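Local coordinates for pyridoxamine 5-phosphate-dependent dehydrase (Escherichia coli, PDB 3B8X), which removes the C3'-hydroxyl group from GDP-4-keto-6-deoxy-D-mannose in the biosynthesis of L-colitose, a sugar of the lipopolysaccharide O-antigen, with a vitamin B6 cofactor, at residues 83-88 and 131-136; 138-143 and 299-304; 158-163 and 173-178; 179-184 and 200-205. The protein carries 1 engineered substitution. All coordinates share one frame; numbering follows the deposited sequence.

Contact 1. Residues 83-88 and 131-136; sequences IIVPAV and AILTVN
Ile83 lies on strand 82-86, which runs parallel to its neighbour 129-135 in the central mixed sheet of the fold type I (aspartate aminotransferase-like) large domain. The directions of the short segments 83-86 and 131-135 differ by 19°. Ile83 faces the same side of the sheet as Ala131. Its CG1 lies anti to the backbone N (chi1 -179°), and this carries CD1 over to the partner strand. Ile83 CD1 presses on Ala131 CB at 3.3 Å, tighter than a usual carbon contact. Ile83 CD1 also lies 3.8 Å from Leu133 CB, and the two side chains cross obliquely.

Ile84 makes both backbone hydrogen bonds of the pair. Ile84 N gives to Ala131 O at 3.1 Å, from above the carbonyl plane. Ile84 O accepts from Leu133 N at 2.9 Å, nearly along the C=O axis. The side chain of Ile84 is on the other face, with that of Ile132.

Val85 returns to the Leu133 side. Val85 CG1 sits 3.8 Å from Leu133 CB, and the two side chains run side by side in the same direction. Tyr94 and Leu97 of helix 91-99 also touch Val85, and Thr93 of that helix touches Leu133.

Pro86 ends the strand. Its ring crosses Val135 obliquely, with Pro86 CG 3.9 Å from Val135 CG2. The Val135 side chain is also about 4 Å from the bound cofactor adduct at the nearest atoms. Pro86 has no N-H to offer, so its CD meets Leu133 O at 3.3 Å, and that buried carbonyl oxygen has no hydrogen-bond partner in the model.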
# COMPACT_ATOMS: atom_id res chain seq x y z
N ILE B 83 -18.92 5.49 12.89
CA ILE B 83 -18.80 6.13 11.58
C ILE B 83 -19.91 5.56 10.67
O ILE B 83 -20.14 4.33 10.59
CB ILE B 83 -17.36 6.00 10.95
CG1 ILE B 83 -17.30 6.71 9.59
CG2 ILE B 83 -16.96 4.56 10.73
CD1 ILE B 83 -16.02 7.47 9.32
N ILE B 84 -20.64 6.48 10.02
CA ILE B 84 -21.75 6.14 9.11
C ILE B 84 -21.19 6.22 7.67
O ILE B 84 -20.41 7.11 7.35
CB ILE B 84 -22.85 7.25 9.21
CG1 ILE B 84 -23.63 7.15 10.52
CG2 ILE B 84 -23.78 7.23 8.00
CD1 ILE B 84 -24.44 8.40 10.80
N VAL B 85 -21.58 5.28 6.83
CA VAL B 85 -21.16 5.26 5.43
C VAL B 85 -22.40 4.80 4.65
O VAL B 85 -23.25 4.07 5.21
CB VAL B 85 -20.14 4.12 5.17
CG1 VAL B 85 -18.81 4.46 5.77
CG2 VAL B 85 -20.66 2.81 5.74
N PRO B 86 -22.47 5.16 3.36
CA PRO B 86 -23.56 4.67 2.49
C PRO B 86 -23.34 3.18 2.22
O PRO B 86 -22.25 2.63 2.43
CB PRO B 86 -23.37 5.47 1.20
CG PRO B 86 -21.89 5.75 1.17
CD PRO B 86 -21.55 6.05 2.63
N ALA B 87 -24.41 2.52 1.80
CA ALA B 87 -24.47 1.09 1.56
C ALA B 87 -23.79 0.68 0.28
O ALA B 87 -23.60 -0.50 0.05
CB ALA B 87 -25.95 0.63 1.52
N VAL B 88 -23.53 1.63 -0.62
CA VAL B 88 -22.96 1.24 -1.90
C VAL B 88 -21.78 2.11 -2.12
O VAL B 88 -21.87 3.33 -2.00
CB VAL B 88 -23.91 1.55 -3.09
CG1 VAL B 88 -23.20 1.21 -4.48
CG2 VAL B 88 -25.27 0.83 -2.91
N ALA B 131 -18.34 10.29 13.03
CA ALA B 131 -17.93 10.68 11.70
C ALA B 131 -18.93 10.25 10.63
O ALA B 131 -19.71 9.33 10.81
CB ALA B 131 -16.57 10.02 11.40
N ILE B 132 -18.82 10.88 9.48
CA ILE B 132 -19.65 10.52 8.36
C ILE B 132 -18.70 10.43 7.16
O ILE B 132 -18.13 11.43 6.73
CB ILE B 132 -20.71 11.59 8.06
CG1 ILE B 132 -21.44 12.00 9.35
CG2 ILE B 132 -21.72 11.10 7.00
CD1 ILE B 132 -22.91 12.27 9.13
N LEU B 133 -18.53 9.22 6.65
CA LEU B 133 -17.67 9.01 5.48
C LEU B 133 -18.58 9.00 4.22
O LEU B 133 -19.19 7.99 3.86
CB LEU B 133 -16.89 7.70 5.60
CG LEU B 133 -16.11 7.32 4.34
CD1 LEU B 133 -15.18 8.47 3.91
CD2 LEU B 133 -15.34 6.04 4.50
N THR B 134 -18.71 10.16 3.61
CA THR B 134 -19.53 10.35 2.43
C THR B 134 -18.73 9.78 1.28
O THR B 134 -17.51 9.65 1.35
CB THR B 134 -19.88 11.87 2.15
OG1 THR B 134 -18.71 12.68 1.86
CG2 THR B 134 -20.65 12.46 3.33
N VAL B 135 -19.44 9.41 0.23
CA VAL B 135 -18.80 8.89 -0.97
C VAL B 135 -19.58 9.50 -2.14
O VAL B 135 -20.80 9.37 -2.17
CB VAL B 135 -18.97 7.35 -1.08
CG1 VAL B 135 -18.43 6.84 -2.43
CG2 VAL B 135 -18.30 6.65 0.10
N ASN B 136 -18.90 10.22 -3.02
CA ASN B 136 -19.55 10.86 -4.18
C ASN B 136 -19.54 9.84 -5.30
O ASN B 136 -18.51 9.60 -5.96
CB ASN B 136 -18.82 12.15 -4.59
CG ASN B 136 -18.78 13.16 -3.46
OD1 ASN B 136 -19.84 13.50 -2.88
ND2 ASN B 136 -17.57 13.55 -3.05

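Contact 2. Residues 138-143 and 299-304; sequences LGNPNN and GESSWF
Ser301 is the side chain to follow between the loops 138-143 and 299-304. Ser301 CB lies 3.7 Å from Asn140 OD1, whose strongest partner is Thr298 N. Ser301 CB also passes 3.5 Å from Gly139 O. The torsion sets OG anti to the backbone N (chi1 173°), so the hydroxyl reaches forward along its own chain. There Ser301 OG accepts from Trp303 N at 3.0 Å, which makes an ST turn. The same oxygen lies over one face of the Trp303 ring, offset toward the rim. On its other flank Ser301 OG is 3.1 Å from Gly139 O.

Two backbone N-H groups of 299-304 reach the facing loop. Ser302 N gives to Gly139 O at 3.0 Å, and Phe304 N gives to Leu138 O at 2.8 Å. Both donors stand above the carbonyl planes. These bonds join two parts of a fold type I enzyme. Loop 138-143 follows strand 129-135 of the large central sheet. Loop 299-304 leads into strand 305-310 of the four-stranded antiparallel sheet.

Gly139 lies where the CA atoms of the two backbones come closest, with a positive phi of 113°. Having no CB, it lets the backbone of 302-304 pass directly beside it. Ser302 OG passes close to Gly139 but is bonded to Met166 O.

Phe304 holds its CG anti to the backbone N. Its CB rests against the Leu138 carbonyl, and the ring runs on past Leu138. Phe304 CD2 is 3.9 Å from Leu138 CD1, with the two side chains crossing at about a right angle. At the nearest atoms the Phe304 side chain is about 4 Å from the bound cofactor adduct.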
# COMPACT_ATOMS: atom_id res chain seq x y z
N LEU B 138 -19.97 7.71 -8.61
CA LEU B 138 -19.95 7.75 -10.06
C LEU B 138 -19.80 9.14 -10.62
O LEU B 138 -20.21 9.40 -11.76
CB LEU B 138 -21.25 7.15 -10.59
CG LEU B 138 -21.06 5.94 -11.49
CD1 LEU B 138 -20.16 4.91 -10.81
CD2 LEU B 138 -22.43 5.37 -11.88
N GLY B 139 -19.28 10.06 -9.84
CA GLY B 139 -19.12 11.38 -10.41
C GLY B 139 -20.06 12.38 -9.71
O GLY B 139 -19.88 13.60 -9.81
N ASN B 140 -21.07 11.81 -9.06
CA ASN B 140 -22.09 12.64 -8.45
C ASN B 140 -21.74 13.05 -7.03
O ASN B 140 -21.73 12.19 -6.13
CB ASN B 140 -23.39 11.84 -8.41
CG ASN B 140 -24.63 12.71 -8.61
OD1 ASN B 140 -24.56 13.82 -9.17
ND2 ASN B 140 -25.79 12.18 -8.17
N PRO B 141 -21.56 14.36 -6.79
CA PRO B 141 -21.29 14.81 -5.42
C PRO B 141 -22.53 14.69 -4.54
O PRO B 141 -23.69 14.76 -5.01
CB PRO B 141 -20.98 16.31 -5.58
CG PRO B 141 -21.72 16.74 -6.82
CD PRO B 141 -21.91 15.48 -7.69
N ASN B 142 -22.29 14.56 -3.24
CA ASN B 142 -23.39 14.53 -2.28
C ASN B 142 -23.92 15.95 -2.16
O ASN B 142 -23.24 16.90 -2.55
CB ASN B 142 -22.84 14.13 -0.91
CG ASN B 142 -22.66 12.67 -0.81
OD1 ASN B 142 -23.58 11.99 -0.37
ND2 ASN B 142 -21.55 12.13 -1.40
N ASN B 143 -25.10 16.11 -1.57
CA ASN B 143 -25.55 17.46 -1.36
C ASN B 143 -25.02 17.87 -0.02
O ASN B 143 -25.60 17.53 1.01
CB ASN B 143 -27.07 17.62 -1.46
CG ASN B 143 -27.51 19.01 -1.07
OD1 ASN B 143 -26.81 19.67 -0.31
ND2 ASN B 143 -28.63 19.48 -1.60
N GLY B 299 -25.52 19.01 -8.06
CA GLY B 299 -24.46 19.97 -8.44
C GLY B 299 -24.00 19.76 -9.89
O GLY B 299 -24.81 19.65 -10.82
N GLU B 300 -22.69 19.73 -10.09
CA GLU B 300 -22.13 19.46 -11.41
C GLU B 300 -21.31 18.16 -11.38
O GLU B 300 -20.20 18.13 -10.87
CB GLU B 300 -21.32 20.63 -11.93
CG GLU B 300 -22.23 21.80 -12.28
CD GLU B 300 -21.52 22.88 -13.06
OE1 GLU B 300 -20.52 22.55 -13.73
OE2 GLU B 300 -21.95 24.06 -12.99
N SER B 301 -21.95 17.08 -11.77
CA SER B 301 -21.31 15.77 -11.74
C SER B 301 -20.15 15.67 -12.73
O SER B 301 -20.14 16.34 -13.77
CB SER B 301 -22.39 14.72 -12.04
OG SER B 301 -21.88 13.41 -12.18
N SER B 302 -19.16 14.83 -12.42
CA SER B 302 -18.06 14.63 -13.37
C SER B 302 -18.32 13.34 -14.14
O SER B 302 -17.50 12.91 -14.94
CB SER B 302 -16.66 14.62 -12.72
OG SER B 302 -16.56 13.71 -11.62
N TRP B 303 -19.49 12.73 -13.92
CA TRP B 303 -19.94 11.59 -14.72
C TRP B 303 -18.88 10.54 -14.99
O TRP B 303 -18.41 10.38 -16.13
CB TRP B 303 -20.50 12.10 -16.07
CG TRP B 303 -21.75 12.93 -15.89
CD1 TRP B 303 -21.85 14.30 -15.84
CD2 TRP B 303 -23.07 12.43 -15.60
NE1 TRP B 303 -23.15 14.68 -15.56
CE2 TRP B 303 -23.91 13.55 -15.40
CE3 TRP B 303 -23.62 11.13 -15.52
CZ2 TRP B 303 -25.28 13.42 -15.13
CZ3 TRP B 303 -25.01 11.00 -15.27
CH2 TRP B 303 -25.82 12.15 -15.10
N PHE B 304 -18.57 9.74 -13.98
CA PHE B 304 -17.51 8.75 -14.09
C PHE B 304 -17.92 7.69 -15.10
O PHE B 304 -17.11 7.17 -15.88
CB PHE B 304 -17.29 8.17 -12.69
CG PHE B 304 -16.38 6.98 -12.66
CD1 PHE B 304 -15.02 7.15 -12.44
CD2 PHE B 304 -16.92 5.71 -12.79
CE1 PHE B 304 -14.17 6.05 -12.38
CE2 PHE B 304 -16.11 4.59 -12.76
CZ PHE B 304 -14.72 4.75 -12.55

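Contact 3. Residues 158-163 and 173-178; sequences LLEDNC and KCAGTF. With NA (sodium ion), chain N; G4M ([(2R,3S,4R,5R)-5-(2-amino-6-oxo-1,6-dihydro-9H-purin-9-yl)-3,4-dihydroxytetrahydrofuran-2-yl]methyl (2R,3S,4S,5S,6R)-3,4-dihydroxy-5-[({3-hydroxy-2-methyl-5-[(phosphonooxy)methyl]pyridin-4-yl}methyl)amino]-6-methyltetrahydro-2H-pyran-2-yl dihydrogen diphosphate), chain O.
Glu160 points its carboxylate into the turn that follows strand 173-174. Its CG is anti to the carbonyl carbon (chi1 -83°), with the chain extended beyond, so both oxygens reach backbone N-H groups. Glu160 OE1 is met from above the carboxylate plane by Gly176 N at 2.7 Å. Glu160 OE2 uses its syn lone pair for Phe178 N, at 2.7 Å. Asn136 ND2 adds a bond to OE1 and Gly179 N one to OE2. Four N-H donors on one buried carboxylate are consistent with a negative charge.

The turn is a type II beta turn from Cys174 to Thr177. Thr177 N gives to Cys174 O and closes the turn, and Thr177 OG1 gives to the same oxygen on a lone pair. Thr177 O binds the sodium ion at 2.5 Å, and Asp203 OD2 is the second protein ligand.

The Phe178 ring stands edge-on to the carboxylate, with Glu160 OE2 in its plane. Lys173 CG covers one ring face. The Asn162 amide end lies alongside Ala175, with Asn162 OD1 3.4 Å from Ala175 CB, while that oxygen accepts from Asn136 ND2. Water 1 gives to Ala175 O at 2.7 Å and has a weak bond from Asn162 ND2.

Asp161 points the opposite way, to the active site. Asp161 OD2 is 2.7 Å from N1L of G4M, the pyridine nitrogen, as in fold type I aminotransferases, where this aspartate probably keeps the nitrogen protonated. Asp161 OD1 accepts from Cys163 N in an Asx turn. Strand 157-161 runs between strands 129-135 and 181-185, and Phe144 of helix 144-151 stacks on Phe178.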
# COMPACT_ATOMS: atom_id res chain seq x y z
N LEU B 158 -16.50 15.04 9.00
CA LEU B 158 -16.96 14.73 7.65
C LEU B 158 -15.74 14.36 6.81
O LEU B 158 -14.74 15.15 6.74
CB LEU B 158 -17.63 15.96 7.02
CG LEU B 158 -18.04 15.86 5.56
CD1 LEU B 158 -19.14 14.82 5.37
CD2 LEU B 158 -18.43 17.19 5.02
N LEU B 159 -15.83 13.19 6.16
CA LEU B 159 -14.75 12.74 5.27
C LEU B 159 -15.38 12.52 3.92
O LEU B 159 -16.55 12.22 3.90
CB LEU B 159 -14.26 11.39 5.73
CG LEU B 159 -13.64 11.58 7.12
CD1 LEU B 159 -13.32 10.23 7.74
CD2 LEU B 159 -12.43 12.52 7.04
N GLU B 160 -14.64 12.59 2.82
CA GLU B 160 -15.24 12.26 1.53
C GLU B 160 -14.33 11.25 0.89
O GLU B 160 -13.11 11.40 0.94
CB GLU B 160 -15.18 13.44 0.57
CG GLU B 160 -16.29 14.47 0.73
CD GLU B 160 -16.05 15.68 -0.16
OE1 GLU B 160 -16.46 15.67 -1.34
OE2 GLU B 160 -15.38 16.64 0.29
N ASP B 161 -14.90 10.22 0.28
CA ASP B 161 -14.11 9.31 -0.51
C ASP B 161 -14.49 9.87 -1.89
O ASP B 161 -15.64 9.75 -2.30
CB ASP B 161 -14.58 7.84 -0.34
CG ASP B 161 -13.96 6.91 -1.42
OD1 ASP B 161 -13.53 7.47 -2.44
OD2 ASP B 161 -13.91 5.64 -1.23
N ASN B 162 -13.57 10.60 -2.52
CA ASN B 162 -13.81 11.17 -3.83
C ASN B 162 -13.09 10.47 -4.99
O ASN B 162 -12.87 11.06 -6.05
CB ASN B 162 -13.44 12.65 -3.90
CG ASN B 162 -14.28 13.42 -4.96
OD1 ASN B 162 -15.49 13.23 -5.09
ND2 ASN B 162 -13.63 14.30 -5.71
N CYS B 163 -12.90 9.17 -4.85
CA CYS B 163 -12.21 8.43 -5.87
C CYS B 163 -12.98 8.25 -7.18
O CYS B 163 -12.36 7.89 -8.18
CB CYS B 163 -11.75 7.09 -5.27
SG CYS B 163 -10.43 7.26 -4.01
N LYS B 173 -17.80 24.64 -5.25
CA LYS B 173 -16.76 24.04 -4.41
C LYS B 173 -16.40 22.66 -4.99
O LYS B 173 -17.30 21.87 -5.29
CB LYS B 173 -17.28 23.89 -2.98
CG LYS B 173 -16.25 23.37 -2.03
CD LYS B 173 -16.53 23.82 -0.61
CE LYS B 173 -15.42 23.32 0.32
NZ LYS B 173 -14.12 23.99 -0.05
N CYS B 174 -15.13 22.35 -5.14
CA CYS B 174 -14.78 21.05 -5.72
C CYS B 174 -15.04 19.87 -4.84
O CYS B 174 -14.54 19.83 -3.73
CB CYS B 174 -13.29 20.99 -6.00
SG CYS B 174 -12.84 22.08 -7.34
N ALA B 175 -15.64 18.81 -5.39
CA ALA B 175 -15.83 17.57 -4.59
C ALA B 175 -14.47 17.20 -4.02
O ALA B 175 -13.46 17.48 -4.67
CB ALA B 175 -16.38 16.45 -5.44
N GLY B 176 -14.45 16.56 -2.85
CA GLY B 176 -13.21 16.19 -2.18
C GLY B 176 -12.79 17.27 -1.16
O GLY B 176 -11.98 17.02 -0.26
N THR B 177 -13.28 18.48 -1.34
CA THR B 177 -12.86 19.55 -0.43
C THR B 177 -13.84 19.97 0.65
O THR B 177 -13.57 20.88 1.45
CB THR B 177 -12.40 20.79 -1.21
OG1 THR B 177 -13.56 21.41 -1.78
CG2 THR B 177 -11.40 20.39 -2.32
N PHE B 178 -14.98 19.32 0.71
CA PHE B 178 -15.95 19.66 1.74
C PHE B 178 -15.56 19.07 3.11
O PHE B 178 -15.72 19.71 4.15
CB PHE B 178 -17.30 19.14 1.30
CG PHE B 178 -17.83 19.83 0.06
CD1 PHE B 178 -17.45 19.41 -1.23
CD2 PHE B 178 -18.69 20.91 0.17
CE1 PHE B 178 -17.94 20.03 -2.35
CE2 PHE B 178 -19.16 21.54 -0.97
CZ PHE B 178 -18.84 21.07 -2.22
NA NA N . -11.73 22.20 2.47
OP3 G4M O . -8.60 1.78 -7.46
PL G4M O . -8.04 2.71 -6.31
OP1 G4M O . -7.26 1.88 -5.16
OP2 G4M O . -7.04 3.80 -6.95
OP4 G4M O . -9.28 3.58 -5.69
C5B G4M O . -10.02 2.73 -4.86
C5L G4M O . -11.38 3.30 -4.76
C6L G4M O . -11.76 3.94 -3.59
N1L G4M O . -12.99 4.40 -3.47
C2L G4M O . -13.90 4.29 -4.41
C2A G4M O . -15.30 4.80 -4.17
C3L G4M O . -13.61 3.71 -5.63
O3L G4M O . -14.61 3.56 -6.53
C4L G4M O . -12.28 3.22 -5.83
C4A G4M O . -11.90 2.59 -7.03
N4A G4M O . -12.79 2.37 -7.95
C4G G4M O . -12.37 1.83 -9.19
C5G G4M O . -13.42 0.94 -9.80
C6G G4M O . -14.78 1.65 -9.82
O5G G4M O . -12.97 0.83 -11.15
C3G G4M O . -11.10 0.97 -9.05
O3G G4M O . -10.01 1.73 -9.55
C2G G4M O . -11.23 -0.32 -9.91
O2G G4M O . -9.97 -0.96 -10.11
C1G G4M O . -11.82 0.01 -11.26
O1G G4M O . -12.34 -1.22 -11.76
P2 G4M O . -12.21 -1.54 -13.31
O3P G4M O . -12.68 -0.27 -14.18
O4P G4M O . -13.27 -2.72 -13.65
OPP G4M O . -10.64 -1.91 -13.47
P G4M O . -10.28 -2.56 -14.89
O1P G4M O . -11.10 -3.86 -15.41
O2P G4M O . -8.77 -2.97 -14.62
O5' G4M O . -10.10 -1.41 -15.96
C5' G4M O . -11.32 -1.16 -16.64
C4' G4M O . -11.01 -1.19 -18.13
O4' G4M O . -9.75 -0.51 -18.39
C3' G4M O . -10.82 -2.65 -18.60
O3' G4M O . -11.27 -2.70 -19.95
C2' G4M O . -9.30 -2.86 -18.50
O2' G4M O . -8.89 -3.82 -19.48
C1' G4M O . -8.81 -1.48 -18.91
N9 G4M O . -7.46 -1.20 -18.41
C8 G4M O . -7.11 -1.07 -17.11
N7 G4M O . -5.82 -0.78 -17.06
C4 G4M O . -6.36 -0.97 -19.20
C5 G4M O . -5.29 -0.70 -18.32
C6 G4M O . -3.99 -0.40 -18.88
O6 G4M O . -3.01 -0.14 -18.20
N3 G4M O . -6.16 -0.97 -20.52
C2 G4M O . -4.96 -0.71 -21.01
N1 G4M O . -3.87 -0.42 -20.22
N2 G4M O . -4.78 -0.73 -22.36
O HOH W 1 -13.25 17.12 -7.32
O HOH W 2 -11.21 23.82 0.47
O HOH W 3 -12.10 20.93 4.61
O HOH W 4 -13.45 23.54 3.72
O HOH W 5 -9.85 20.40 1.70

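Contact 4. Residues 179-184 and 200-205; sequences GLMGTF and IVTDDE. With NA (sodium ion), chain N.
Gly182 and Val201 form the hydrogen-bonded pair of two antiparallel strands. Gly182 N gives to Val201 O at 3.1 Å, and Val201 N returns a bond to Gly182 O at 2.9 Å. Both donors lie in the carbonyl planes.

Beyond this pair, toward Leu180, a hydroxyl takes over. Thr202 OG1, anti to its backbone N (chi1 -179°), gives its proton to Leu180 O at 2.7 Å, nearly along the C=O axis. Thr202 OG1 also accepts from Asp204 N at 3.0 Å, closing an ST turn. Water 6 is a second donor to Leu180 O and accepts from Asp203 N.

Asp203 OD2 binds the sodium ion at 2.7 Å, while OD1 takes Lys50 N. Water 3, a sodium ligand, gives to Gly179 O. Asp204 N-caps helix 205-214, its OD1 accepting from Ile207 N. Its OD2 forms a salt bridge with Arg76. Thr183 OG1 is bonded to Asn62 OD1.

Met181 and Ile200 lie side by side on one face. On the other, Phe184 CE1 meets Val201 CG1 at 3.7 Å. In the large-domain sheet the pair stands between strands 157-161 and 51-55. Helices 58-68 and 205-214 cover the Met181-Ile200 face, and Phe43 and Phe47 of helix 34-47 pack against Phe184.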
# COMPACT_ATOMS: atom_id res chain seq x y z
N GLY B 179 -15.01 17.86 3.07
CA GLY B 179 -14.59 17.11 4.24
C GLY B 179 -13.32 17.62 4.91
O GLY B 179 -12.59 18.47 4.38
N LEU B 180 -13.08 17.11 6.11
CA LEU B 180 -11.83 17.40 6.81
C LEU B 180 -10.71 16.85 5.91
O LEU B 180 -9.60 17.42 5.80
CB LEU B 180 -11.84 16.65 8.14
CG LEU B 180 -10.47 16.54 8.77
CD1 LEU B 180 -9.94 17.94 9.14
CD2 LEU B 180 -10.54 15.61 9.97
N MET B 181 -11.01 15.71 5.29
CA MET B 181 -10.15 15.05 4.30
C MET B 181 -10.97 14.61 3.11
O MET B 181 -12.16 14.29 3.25
CB MET B 181 -9.44 13.82 4.86
CG MET B 181 -8.11 14.19 5.52
SD MET B 181 -7.28 12.82 6.33
CE MET B 181 -8.29 12.63 7.75
N GLY B 182 -10.29 14.47 1.97
CA GLY B 182 -10.91 14.00 0.77
C GLY B 182 -9.95 13.11 -0.00
O GLY B 182 -8.79 13.46 -0.21
N THR B 183 -10.44 11.99 -0.50
CA THR B 183 -9.56 11.09 -1.26
C THR B 183 -9.84 11.07 -2.75
O THR B 183 -10.98 11.24 -3.16
CB THR B 183 -9.56 9.65 -0.69
OG1 THR B 183 -10.89 9.10 -0.69
CG2 THR B 183 -8.94 9.59 0.73
N PHE B 184 -8.79 10.89 -3.55
CA PHE B 184 -8.94 10.76 -4.99
C PHE B 184 -8.15 9.55 -5.49
O PHE B 184 -7.24 9.05 -4.79
CB PHE B 184 -8.44 11.99 -5.75
CG PHE B 184 -9.11 13.25 -5.38
CD1 PHE B 184 -8.93 13.78 -4.12
CD2 PHE B 184 -9.81 13.98 -6.34
CE1 PHE B 184 -9.48 14.99 -3.77
CE2 PHE B 184 -10.36 15.25 -5.99
CZ PHE B 184 -10.21 15.72 -4.69
N ILE B 200 -4.68 12.40 -0.99
CA ILE B 200 -5.52 12.83 0.13
C ILE B 200 -5.31 14.33 0.16
O ILE B 200 -4.18 14.78 0.11
CB ILE B 200 -5.07 12.28 1.52
CG1 ILE B 200 -4.94 10.75 1.46
CG2 ILE B 200 -6.15 12.65 2.58
CD1 ILE B 200 -3.46 10.27 1.42
N VAL B 201 -6.39 15.08 0.28
CA VAL B 201 -6.31 16.52 0.36
C VAL B 201 -6.93 16.92 1.72
O VAL B 201 -7.80 16.23 2.25
CB VAL B 201 -7.04 17.24 -0.82
CG1 VAL B 201 -6.61 16.65 -2.16
CG2 VAL B 201 -8.55 17.13 -0.66
N THR B 202 -6.44 18.04 2.26
CA THR B 202 -6.91 18.58 3.52
C THR B 202 -6.46 20.03 3.63
O THR B 202 -5.66 20.54 2.81
CB THR B 202 -6.49 17.72 4.74
OG1 THR B 202 -7.00 18.27 5.96
CG2 THR B 202 -4.97 17.58 4.81
N ASP B 203 -7.05 20.73 4.60
CA ASP B 203 -6.70 22.12 4.84
C ASP B 203 -6.00 22.14 6.19
O ASP B 203 -5.43 23.14 6.59
CB ASP B 203 -7.94 23.00 4.87
CG ASP B 203 -8.48 23.27 3.51
OD1 ASP B 203 -7.74 23.20 2.48
OD2 ASP B 203 -9.69 23.58 3.48
N ASP B 204 -6.06 21.00 6.88
CA ASP B 204 -5.46 20.83 8.18
C ASP B 204 -3.96 20.52 8.15
O ASP B 204 -3.53 19.46 7.69
CB ASP B 204 -6.22 19.74 8.94
CG ASP B 204 -5.91 19.75 10.42
OD1 ASP B 204 -4.76 19.41 10.82
OD2 ASP B 204 -6.81 20.14 11.20
N GLU B 205 -3.17 21.45 8.68
CA GLU B 205 -1.72 21.28 8.73
C GLU B 205 -1.26 20.10 9.57
O GLU B 205 -0.25 19.49 9.21
CB GLU B 205 -1.02 22.56 9.18
CG GLU B 205 0.50 22.42 9.26
CD GLU B 205 1.18 23.76 9.56
OE1 GLU B 205 0.58 24.54 10.34
OE2 GLU B 205 2.29 24.01 9.03
NA NA N . -11.73 22.20 2.47
O HOH W 3 -12.10 20.93 4.61
O HOH W 6 -9.64 20.04 5.68
O HOH W 4 -13.45 23.54 3.72
O HOH W 5 -9.85 20.40 1.70
O HOH W 2 -11.21 23.82 0.47

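Contacts 1, 3 and 4 belong to one mixed sheet, where strands 82-86, 129-135, 157-161, 181-185 and 198-202 lie in that order. Contact 1 comes first along the chain. Contact 2 then spans residues 138 to 304, and contacts 3 and 4 follow each other within that span. The centres of contacts 3 and 4 are about 8 Å apart, and both bind the same sodium ion. Those of contacts 1 and 4 are about 16 Å apart. Contact 2 ties the large sheet to the smaller antiparallel one. It touches contact 1 where Asn142 ND2 probably bonds to Asn136 OD1. Contact 3 supplies pocket residues Asp161 and Cys163, while Val135 and Phe304 approach the bound adduct.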